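PDB 4ASM: beta-agarase D from Zobellia galactanivorans, which hydrolyses the beta-1,4-linkages between beta-D-galactose and alpha-L-3,6-anhydro-galactose in agarose, cutting the chain at random with retention of anomeric configuration. Local coordinates for residues A[74-86]-A[113-125]. Numbering follows the deposited sequence. Where two conformers were deposited one is given.
Sequences PGPTKWMQNHVAV and ISRPETRAGCITN
Pro76, Lys78 and Met80 pair with Thr118 and Ala120 through four backbone hydrogen bonds, which make strands 77-79 and 118-120 a short parallel ladder. Thr118 N donates to Pro76 O and Lys78 N to Thr118 O (2.8 Å); Ala120 N then reaches Lys78 O, and Met80 N closes the run on Ala120 O.

Beyond the ladder, Cys122 lies over one face of the Trp79 indole. Its CB stands 3.7 Å from the centroid of the five-membered ring of Trp79, a CH-pi contact, and its SG 4.0 Å from that of the six-membered ring; with SG anti to the backbone N (chi1 -174°), CB and sulfur span both rings. Ala120 O sits in plane at the indole edge, near CD1, and Trp79 NE1 is hydrogen-bonded to Val325 O. Replacing Trp79 by an alanine is likely to strip the Cys122 sulfur of its aromatic partner, open a gap beside Ala120 and cost Val325 O this donor. Farther along, Val84 CG1 presses tightly on Ile123 CG2 (3.4 Å).

On the opposite face of the ladder lie Lys78 and Arg119. The Arg119 guanidinium has Met80 SD over a face, 3.7 Å from NH1 of Arg119. His83 CE1 also lies over a guanidinium face, the two planes 84° apart, so Arg119 NH2 meets the imidazole at its edge. Ser96 OG is hydrogen-bonded to both His83 NE2 and Arg119 NE.

Residues 80-86 belong to a substrate-binding segment inferred by similarity. Strand 112-125 is part of the GH16 beta-jelly-roll sandwich, where 77-79 adds a parallel pairing to mostly antiparallel strands. Trp79 and Cys122 both touch strand 320-326, which carries Glu326, a probable substrate-binding residue, while Ile123 packs on strand 90-96.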
# COMPACT_ATOMS: atom_id res chain seq x y z
N PRO A 74 9.46 -9.70 -0.21
CA PRO A 74 10.13 -9.37 -1.46
C PRO A 74 11.59 -9.04 -1.22
O PRO A 74 12.00 -8.75 -0.08
CB PRO A 74 9.36 -8.12 -1.92
CG PRO A 74 9.00 -7.44 -0.65
CD PRO A 74 8.66 -8.56 0.31
N GLY A 75 12.39 -9.03 -2.29
CA GLY A 75 13.77 -8.61 -2.15
C GLY A 75 14.50 -9.39 -1.07
O GLY A 75 14.28 -10.59 -0.90
N PRO A 76 15.37 -8.70 -0.32
CA PRO A 76 16.05 -9.33 0.80
C PRO A 76 15.27 -9.17 2.12
O PRO A 76 15.86 -9.25 3.20
CB PRO A 76 17.38 -8.58 0.82
CG PRO A 76 16.96 -7.17 0.51
CD PRO A 76 15.86 -7.31 -0.53
N THR A 77 13.95 -8.94 2.03
CA THR A 77 13.11 -8.90 3.24
C THR A 77 12.91 -10.29 3.83
O THR A 77 12.69 -11.25 3.11
CB THR A 77 11.72 -8.36 2.91
OG1 THR A 77 11.85 -7.10 2.25
CG2 THR A 77 10.83 -8.19 4.17
N LYS A 78 13.01 -10.37 5.16
CA LYS A 78 12.52 -11.56 5.88
C LYS A 78 11.55 -11.11 6.96
O LYS A 78 11.95 -10.54 7.98
CB LYS A 78 13.65 -12.39 6.49
CG LYS A 78 13.10 -13.73 7.07
CD LYS A 78 13.96 -14.28 8.19
CE LYS A 78 13.77 -13.50 9.49
NZ LYS A 78 14.41 -14.20 10.66
N TRP A 79 10.26 -11.35 6.74
CA TRP A 79 9.29 -11.00 7.75
C TRP A 79 9.46 -11.85 9.00
O TRP A 79 9.75 -13.05 8.92
CB TRP A 79 7.87 -11.09 7.20
CG TRP A 79 7.55 -10.04 6.21
CD1 TRP A 79 7.88 -8.71 6.27
CD2 TRP A 79 6.80 -10.21 5.02
NE1 TRP A 79 7.39 -8.05 5.17
CE2 TRP A 79 6.71 -8.95 4.38
CE3 TRP A 79 6.17 -11.32 4.43
CZ2 TRP A 79 6.04 -8.77 3.18
CZ3 TRP A 79 5.50 -11.14 3.25
CH2 TRP A 79 5.43 -9.87 2.63
N MET A 80 9.34 -11.19 10.15
CA MET A 80 9.63 -11.81 11.44
C MET A 80 8.52 -11.50 12.44
O MET A 80 8.10 -10.35 12.61
CB MET A 80 10.97 -11.32 11.98
CG MET A 80 11.54 -12.28 13.02
SD MET A 80 13.17 -11.79 13.52
CE MET A 80 13.40 -12.92 14.85
N GLN A 81 8.05 -12.55 13.11
CA GLN A 81 6.93 -12.41 14.04
C GLN A 81 7.21 -11.37 15.11
O GLN A 81 6.31 -10.61 15.48
CB GLN A 81 6.59 -13.76 14.69
CG GLN A 81 5.53 -14.59 13.95
CD GLN A 81 5.95 -14.98 12.53
OE1 GLN A 81 6.68 -15.94 12.33
NE2 GLN A 81 5.49 -14.20 11.54
N ASN A 82 8.44 -11.34 15.63
CA ASN A 82 8.71 -10.50 16.80
C ASN A 82 9.01 -9.03 16.48
O ASN A 82 9.40 -8.27 17.37
CB ASN A 82 9.79 -11.10 17.73
CG ASN A 82 11.18 -10.97 17.16
OD1 ASN A 82 11.38 -10.49 16.04
ND2 ASN A 82 12.16 -11.39 17.95
N HIS A 83 8.83 -8.65 15.21
CA HIS A 83 8.99 -7.24 14.78
C HIS A 83 7.65 -6.50 14.71
O HIS A 83 7.47 -5.60 13.90
CB HIS A 83 9.76 -7.18 13.44
CG HIS A 83 11.24 -7.35 13.59
ND1 HIS A 83 11.80 -8.27 14.46
CD2 HIS A 83 12.26 -6.65 13.05
CE1 HIS A 83 13.12 -8.16 14.40
NE2 HIS A 83 13.42 -7.19 13.56
N VAL A 84 6.74 -6.87 15.61
CA VAL A 84 5.38 -6.34 15.68
C VAL A 84 5.06 -6.19 17.16
O VAL A 84 5.28 -7.11 17.93
CB VAL A 84 4.36 -7.36 15.10
CG1 VAL A 84 2.93 -6.86 15.32
CG2 VAL A 84 4.63 -7.65 13.62
N ALA A 85 4.58 -5.01 17.54
CA ALA A 85 4.10 -4.80 18.92
C ALA A 85 3.02 -3.72 18.92
O ALA A 85 2.88 -2.96 17.96
CB ALA A 85 5.24 -4.39 19.82
N VAL A 86 2.24 -3.66 20.00
CA VAL A 86 1.34 -2.54 20.19
C VAL A 86 1.68 -1.98 21.56
O VAL A 86 1.72 -2.72 22.53
CB VAL A 86 -0.16 -2.94 20.09
CG1 VAL A 86 -1.08 -1.73 20.22
CG2 VAL A 86 -0.40 -3.66 18.76
N ILE A 113 20.66 -12.21 -7.14
CA ILE A 113 21.65 -11.35 -6.51
C ILE A 113 21.41 -11.35 -5.00
O ILE A 113 20.32 -11.71 -4.56
CB ILE A 113 21.62 -9.90 -7.07
CG1 ILE A 113 20.22 -9.28 -6.91
CG2 ILE A 113 22.05 -9.87 -8.55
CD1 ILE A 113 20.17 -7.77 -7.21
N SER A 114 22.42 -10.97 -4.23
CA SER A 114 22.33 -10.97 -2.76
C SER A 114 22.55 -9.59 -2.16
O SER A 114 23.37 -8.80 -2.64
CB SER A 114 23.36 -11.94 -2.15
OG SER A 114 23.04 -13.29 -2.46
N ARG A 115 21.81 -9.31 -1.09
CA ARG A 115 21.97 -8.07 -0.34
C ARG A 115 21.83 -8.41 1.13
O ARG A 115 21.36 -9.50 1.45
CB ARG A 115 20.90 -7.04 -0.76
CG ARG A 115 20.99 -6.52 -2.19
CD ARG A 115 22.21 -5.65 -2.38
NE ARG A 115 22.26 -5.11 -3.74
CZ ARG A 115 22.83 -5.68 -4.81
NH1 ARG A 115 23.42 -6.87 -4.74
NH2 ARG A 115 22.79 -5.04 -5.98
N PRO A 116 22.23 -7.50 2.03
CA PRO A 116 21.94 -7.72 3.45
C PRO A 116 20.46 -7.98 3.70
O PRO A 116 19.60 -7.31 3.12
CB PRO A 116 22.35 -6.39 4.10
CG PRO A 116 23.43 -5.84 3.21
CD PRO A 116 22.96 -6.23 1.82
N GLU A 117 20.17 -8.96 4.54
CA GLU A 117 18.79 -9.30 4.84
C GLU A 117 18.17 -8.28 5.78
O GLU A 117 18.77 -7.88 6.77
CB GLU A 117 18.68 -10.70 5.47
CG GLU A 117 17.25 -11.07 5.81
CD GLU A 117 17.08 -12.53 6.15
OE1 GLU A 117 17.30 -13.38 5.26
OE2 GLU A 117 16.70 -12.81 7.30
N THR A 118 16.96 -7.86 5.46
CA THR A 118 16.23 -6.91 6.31
C THR A 118 15.07 -7.62 6.97
O THR A 118 14.11 -8.04 6.31
CB THR A 118 15.71 -5.72 5.50
OG1 THR A 118 16.84 -5.07 4.89
CG2 THR A 118 15.01 -4.74 6.43
N ARG A 119 15.18 -7.76 8.29
CA ARG A 119 14.11 -8.37 9.07
C ARG A 119 13.05 -7.30 9.27
O ARG A 119 13.38 -6.15 9.53
CB ARG A 119 14.65 -8.84 10.42
CG ARG A 119 15.89 -9.76 10.30
CD ARG A 119 16.25 -10.43 11.63
NE ARG A 119 16.38 -9.47 12.73
CZ ARG A 119 16.58 -9.82 14.00
NH1 ARG A 119 16.69 -11.11 14.33
NH2 ARG A 119 16.66 -8.87 14.93
N ALA A 120 11.77 -7.68 9.17
CA ALA A 120 10.69 -6.68 9.25
C ALA A 120 9.38 -7.30 9.69
O ALA A 120 9.12 -8.45 9.42
CB ALA A 120 10.51 -6.03 7.88
N GLY A 121 8.51 -6.51 10.29
CA GLY A 121 7.22 -7.05 10.71
C GLY A 121 6.17 -7.02 9.60
O GLY A 121 6.26 -6.24 8.64
N CYS A 122 5.16 -7.86 9.75
CA CYS A 122 4.05 -7.95 8.82
C CYS A 122 2.87 -8.49 9.59
O CYS A 122 3.01 -9.49 10.30
CB CYS A 122 4.40 -8.91 7.67
SG CYS A 122 3.16 -8.96 6.35
N ILE A 123 1.71 -7.83 9.47
CA ILE A 123 0.51 -8.30 10.14
C ILE A 123 -0.65 -8.37 9.18
O ILE A 123 -0.68 -7.66 8.17
CB ILE A 123 0.13 -7.41 11.36
CG1 ILE A 123 -0.39 -6.05 10.91
CG2 ILE A 123 1.32 -7.27 12.30
CD1 ILE A 123 -0.85 -5.17 12.09
N THR A 124 -1.65 -9.18 9.54
CA THR A 124 -2.89 -9.32 8.79
C THR A 124 -4.08 -9.15 9.75
O THR A 124 -4.07 -9.71 10.85
CB THR A 124 -2.97 -10.74 8.21
OG1 THR A 124 -1.84 -10.97 7.36
CG2 THR A 124 -4.23 -10.91 7.39
N ASN A 125 -5.08 -8.38 9.33
CA ASN A 125 -6.32 -8.20 10.08
C ASN A 125 -7.23 -9.41 9.93
O ASN A 125 -7.28 -10.03 8.85
CB ASN A 125 -7.01 -6.89 9.61
CG ASN A 125 -8.05 -6.36 10.58
OD1 ASN A 125 -7.94 -5.22 11.07
ND2 ASN A 125 -9.06 -7.14 10.83